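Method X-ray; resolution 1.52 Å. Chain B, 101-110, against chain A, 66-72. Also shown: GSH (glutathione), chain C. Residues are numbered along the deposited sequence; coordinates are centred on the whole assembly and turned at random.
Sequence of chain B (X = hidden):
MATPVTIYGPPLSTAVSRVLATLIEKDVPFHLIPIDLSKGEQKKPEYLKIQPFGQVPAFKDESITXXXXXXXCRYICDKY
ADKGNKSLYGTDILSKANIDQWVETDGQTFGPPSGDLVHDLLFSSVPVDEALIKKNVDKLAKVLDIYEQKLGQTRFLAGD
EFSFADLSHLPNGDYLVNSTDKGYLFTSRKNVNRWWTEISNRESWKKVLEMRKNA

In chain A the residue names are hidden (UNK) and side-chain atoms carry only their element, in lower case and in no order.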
# COMPACT_ATOMS: atom_id res chain seq x y z
N GLN B 101 2.13 -5.22 -8.57
CA GLN B 101 2.80 -5.95 -7.51
C GLN B 101 4.05 -5.18 -7.05
O GLN B 101 4.40 -5.22 -5.87
CB GLN B 101 3.17 -7.38 -7.93
CG GLN B 101 4.23 -7.45 -9.00
CD GLN B 101 4.28 -8.81 -9.68
OE1 GLN B 101 4.11 -9.85 -9.04
NE2 GLN B 101 4.57 -8.81 -10.98
N TRP B 102 4.70 -4.48 -7.98
CA TRP B 102 5.88 -3.68 -7.65
C TRP B 102 5.48 -2.34 -7.03
O TRP B 102 6.23 -1.77 -6.25
CB TRP B 102 6.78 -3.51 -8.89
CG TRP B 102 7.39 -4.80 -9.27
CD1 TRP B 102 6.98 -5.65 -10.26
CD2 TRP B 102 8.48 -5.44 -8.62
NE1 TRP B 102 7.78 -6.76 -10.29
CE2 TRP B 102 8.71 -6.67 -9.28
CE3 TRP B 102 9.32 -5.09 -7.55
CZ2 TRP B 102 9.71 -7.55 -8.91
CZ3 TRP B 102 10.33 -5.97 -7.17
CH2 TRP B 102 10.52 -7.19 -7.86
N VAL B 103 4.29 -1.85 -7.35
CA VAL B 103 3.74 -0.70 -6.64
C VAL B 103 3.47 -1.07 -5.17
O VAL B 103 3.81 -0.32 -4.24
CB VAL B 103 2.45 -0.18 -7.30
CG1 VAL B 103 1.87 0.99 -6.49
CG2 VAL B 103 2.73 0.27 -8.73
N GLU B 104 2.92 -2.26 -4.96
CA GLU B 104 2.72 -2.74 -3.60
C GLU B 104 4.05 -2.97 -2.89
O GLU B 104 4.14 -2.81 -1.68
CB GLU B 104 1.89 -4.02 -3.60
CG GLU B 104 0.42 -3.78 -3.91
CD GLU B 104 -0.28 -3.00 -2.83
OE1 GLU B 104 -0.06 -3.31 -1.64
OE2 GLU B 104 -1.02 -2.06 -3.15
N THR B 105 5.09 -3.37 -3.64
CA THR B 105 6.40 -3.53 -3.05
C THR B 105 6.91 -2.16 -2.58
O THR B 105 7.51 -2.07 -1.51
CB THR B 105 7.35 -4.21 -4.05
OG1 THR B 105 6.90 -5.53 -4.26
CG2 THR B 105 8.78 -4.28 -3.52
N ASP B 106 6.66 -1.10 -3.34
CA ASP B 106 6.95 0.23 -2.82
C ASP B 106 6.18 0.45 -1.51
O ASP B 106 6.74 0.84 -0.49
CB ASP B 106 6.60 1.33 -3.81
CG ASP B 106 6.67 2.70 -3.17
OD1 ASP B 106 7.73 2.98 -2.55
OD2 ASP B 106 5.69 3.49 -3.23
N GLY B 107 4.88 0.22 -1.53
CA GLY B 107 4.08 0.55 -0.37
C GLY B 107 4.37 -0.23 0.89
O GLY B 107 4.21 0.30 1.98
N GLN B 108 4.72 -1.51 0.74
CA GLN B 108 4.88 -2.39 1.87
C GLN B 108 6.30 -2.74 2.27
O GLN B 108 6.54 -3.16 3.42
CB GLN B 108 4.12 -3.70 1.59
CG GLN B 108 2.64 -3.47 1.38
CD GLN B 108 1.95 -2.86 2.59
OE1 GLN B 108 2.03 -3.37 3.71
NE2 GLN B 108 1.31 -1.72 2.38
N THR B 109 7.24 -2.60 1.33
CA THR B 109 8.59 -3.16 1.48
C THR B 109 9.66 -2.08 1.40
O THR B 109 10.44 -1.91 2.34
CB THR B 109 8.82 -4.26 0.44
OG1 THR B 109 7.84 -5.29 0.63
CG2 THR B 109 10.23 -4.85 0.52
N PHE B 110 9.69 -1.33 0.30
CA PHE B 110 10.65 -0.25 0.12
C PHE B 110 10.25 0.98 0.91
O PHE B 110 11.09 1.63 1.54
CB PHE B 110 10.76 0.09 -1.39
CG PHE B 110 11.55 1.35 -1.71
CD1 PHE B 110 12.91 1.30 -1.95
CD2 PHE B 110 10.91 2.58 -1.83
CE1 PHE B 110 13.60 2.43 -2.27
CE2 PHE B 110 11.61 3.72 -2.15
CZ PHE B 110 12.95 3.64 -2.37
N UNK A 66 2.00 -13.64 -9.54
CA UNK A 66 1.92 -12.37 -8.82
C UNK A 66 2.28 -12.54 -7.36
O UNK A 66 2.00 -13.59 -6.79
c UNK A 66 0.90 -10.02 -10.69
c UNK A 66 0.51 -11.77 -8.93
c UNK A 66 0.07 -11.23 -10.29
c UNK A 66 -1.38 -10.87 -10.25
N UNK A 67 2.88 -11.52 -6.76
CA UNK A 67 2.99 -11.44 -5.31
C UNK A 67 2.43 -10.10 -4.81
O UNK A 67 1.97 -9.28 -5.60
c UNK A 67 6.63 -8.61 -5.32
c UNK A 67 7.27 -8.89 -6.47
c UNK A 67 5.43 -10.67 -5.43
c UNK A 67 6.10 -10.98 -6.61
c UNK A 67 5.72 -9.49 -4.79
c UNK A 67 4.44 -11.65 -4.85
c UNK A 67 7.03 -10.08 -7.13
N UNK A 68 2.48 -9.93 -3.49
CA UNK A 68 1.83 -8.85 -2.72
C UNK A 68 0.32 -9.04 -2.70
O UNK A 68 -0.35 -8.93 -3.71
c UNK A 68 2.19 -7.44 -3.21
c UNK A 68 3.46 -6.72 -1.13
o UNK A 68 2.35 -6.73 -0.55
c UNK A 68 3.51 -6.96 -2.63
o UNK A 68 4.53 -6.51 -0.52
N UNK A 69 -0.18 -9.33 -1.51
CA UNK A 69 -1.59 -9.67 -1.35
C UNK A 69 -2.57 -8.69 -1.98
O UNK A 69 -3.51 -9.11 -2.64
o UNK A 69 -1.74 -8.68 0.92
c UNK A 69 -1.92 -9.85 0.14
N UNK A 70 -2.36 -7.38 -1.82
CA UNK A 70 -3.33 -6.44 -2.34
C UNK A 70 -3.28 -6.37 -3.87
O UNK A 70 -4.30 -6.14 -4.50
c UNK A 70 -3.15 -5.07 -1.71
c UNK A 70 -2.19 -4.54 2.70
n UNK A 70 -2.37 -4.58 4.01
n UNK A 70 -1.09 -5.09 2.18
c UNK A 70 -3.46 -5.06 -0.23
n UNK A 70 -3.09 -3.93 1.93
c UNK A 70 -2.98 -3.81 0.46
N UNK A 71 -2.10 -6.59 -4.46
CA UNK A 71 -1.96 -6.66 -5.92
C UNK A 71 -2.65 -7.90 -6.47
O UNK A 71 -3.37 -7.86 -7.46
c UNK A 71 -0.47 -6.64 -6.34
N UNK A 72 -2.43 -9.01 -5.78
CA UNK A 72 -3.11 -10.25 -6.15
C UNK A 72 -4.64 -10.05 -6.12
O UNK A 72 -5.35 -10.48 -7.02
c UNK A 72 -1.22 -11.72 -5.41
c UNK A 72 -2.70 -11.40 -5.20
c UNK A 72 -0.62 -12.61 -4.37
c UNK A 72 -3.55 -12.65 -5.44
N1 GSH C . 3.20 -7.07 1.91
CA1 GSH C . 3.10 -8.51 1.74
C1 GSH C . 1.76 -8.98 1.21
O11 GSH C . 0.80 -8.32 1.54
O12 GSH C . 1.65 -9.98 0.46
CB1 GSH C . 3.30 -9.01 3.15
CG1 GSH C . 3.80 -10.42 3.10
CD1 GSH C . 4.21 -10.86 4.47
OE1 GSH C . 4.80 -10.15 5.26
N2 GSH C . 3.87 -12.10 4.72
CA2 GSH C . 4.14 -12.84 5.91
C2 GSH C . 5.32 -13.73 5.63
O2 GSH C . 5.44 -14.19 4.51
CB2 GSH C . 2.85 -13.62 6.22
SG2 GSH C . 1.69 -12.66 7.22
N3 GSH C . 6.17 -13.95 6.64
CA3 GSH C . 7.30 -14.85 6.53
C3 GSH C . 8.58 -14.12 6.21
O31 GSH C . 8.55 -12.89 6.00
O32 GSH C . 9.64 -14.79 6.18
O HOH W 1 -0.16 -5.76 -0.53
O HOH W 2 6.96 -6.65 -1.46
O HOH W 3 6.24 -6.64 2.50

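Position 66 carries four side-chain carbons and no other element. One of its end carbons lies 3.6 Å from Gln B101 OE1. The chain forks at its second carbon, which makes it leucine. Leu A66 lies in a strand, and its CA sits 3.3 Å from Gln B101 OE1.

Position 67 has one carbon followed by a ring of six carbons. Its backbone N donates a hydrogen bond to Gln B101 OE1 at 3.1 Å, with an angle of 158° at the hydrogen. This is phenylalanine. The CA-to-CB bond points sideways, but the ring reaches chain B. Its edge meets the face of Trp B102, with planes at 86° and Phe A67 CZ 3.7 Å from Trp B102 CZ2. Gln B101 CD lies over one face of the phenyl ring. Thr B105 OG1 sits at its edge, 3.3 Å from Phe A67 CE1.

Position 68 shows three carbons in a row, the third bearing two oxygens. Its CB packs 3.5 Å from Glu B104 CB. The two oxygens exclude glutamine, and the three carbons exclude aspartate: this is glutamate. Glu A68 OE1 accepts a hydrogen bond from GSH N1, the glutathione amine, at 2.6 Å. The residue holds the N-cap position of the helix that follows.

Position 69 has one carbon and one oxygen. It points away from this stretch of chain B and does not touch it. This is serine. Ser A69 N and Ser A69 OG instead bond to GSH O12 and GSH O11, at 2.8 and 2.6 Å.

Position 70 has three carbons, a nitrogen, then a carbon with two more nitrogens. Its CB lies 3.6 Å from Glu B104 OE1. This is arginine. Gln B108 NE2 lies over one face of the Arg A70 guanidinium.

Position 71 has a single carbon, CB, 3.5 Å from Gln B101 CA. It is alanine. Here the backbones are closest, with Gln B101 CA and Ala A71 CA 5.1 Å apart.

Position 72 has four carbons, forked at the first, with one arm two carbons long. It makes no contact with this stretch of chain B. This is isoleucine. Ile A72 N closes the first helical turn on Glu A68 O at 2.9 Å.

The contact joins one direct hydrogen bond to apolar packing and water bridges. Glu B104 OE1 is 4.3 Å from both Glu A68 OE1 and Arg A70 NH1, the latter too far for a salt bridge. Water 1 bonds to all three atoms. Water 2 links Glu A68 OE2 to Thr B105 OG1 and Thr B109 OG1. Glu A68 thus serves both ligand and partner chain.

Chain A 66-72: LFESRAI
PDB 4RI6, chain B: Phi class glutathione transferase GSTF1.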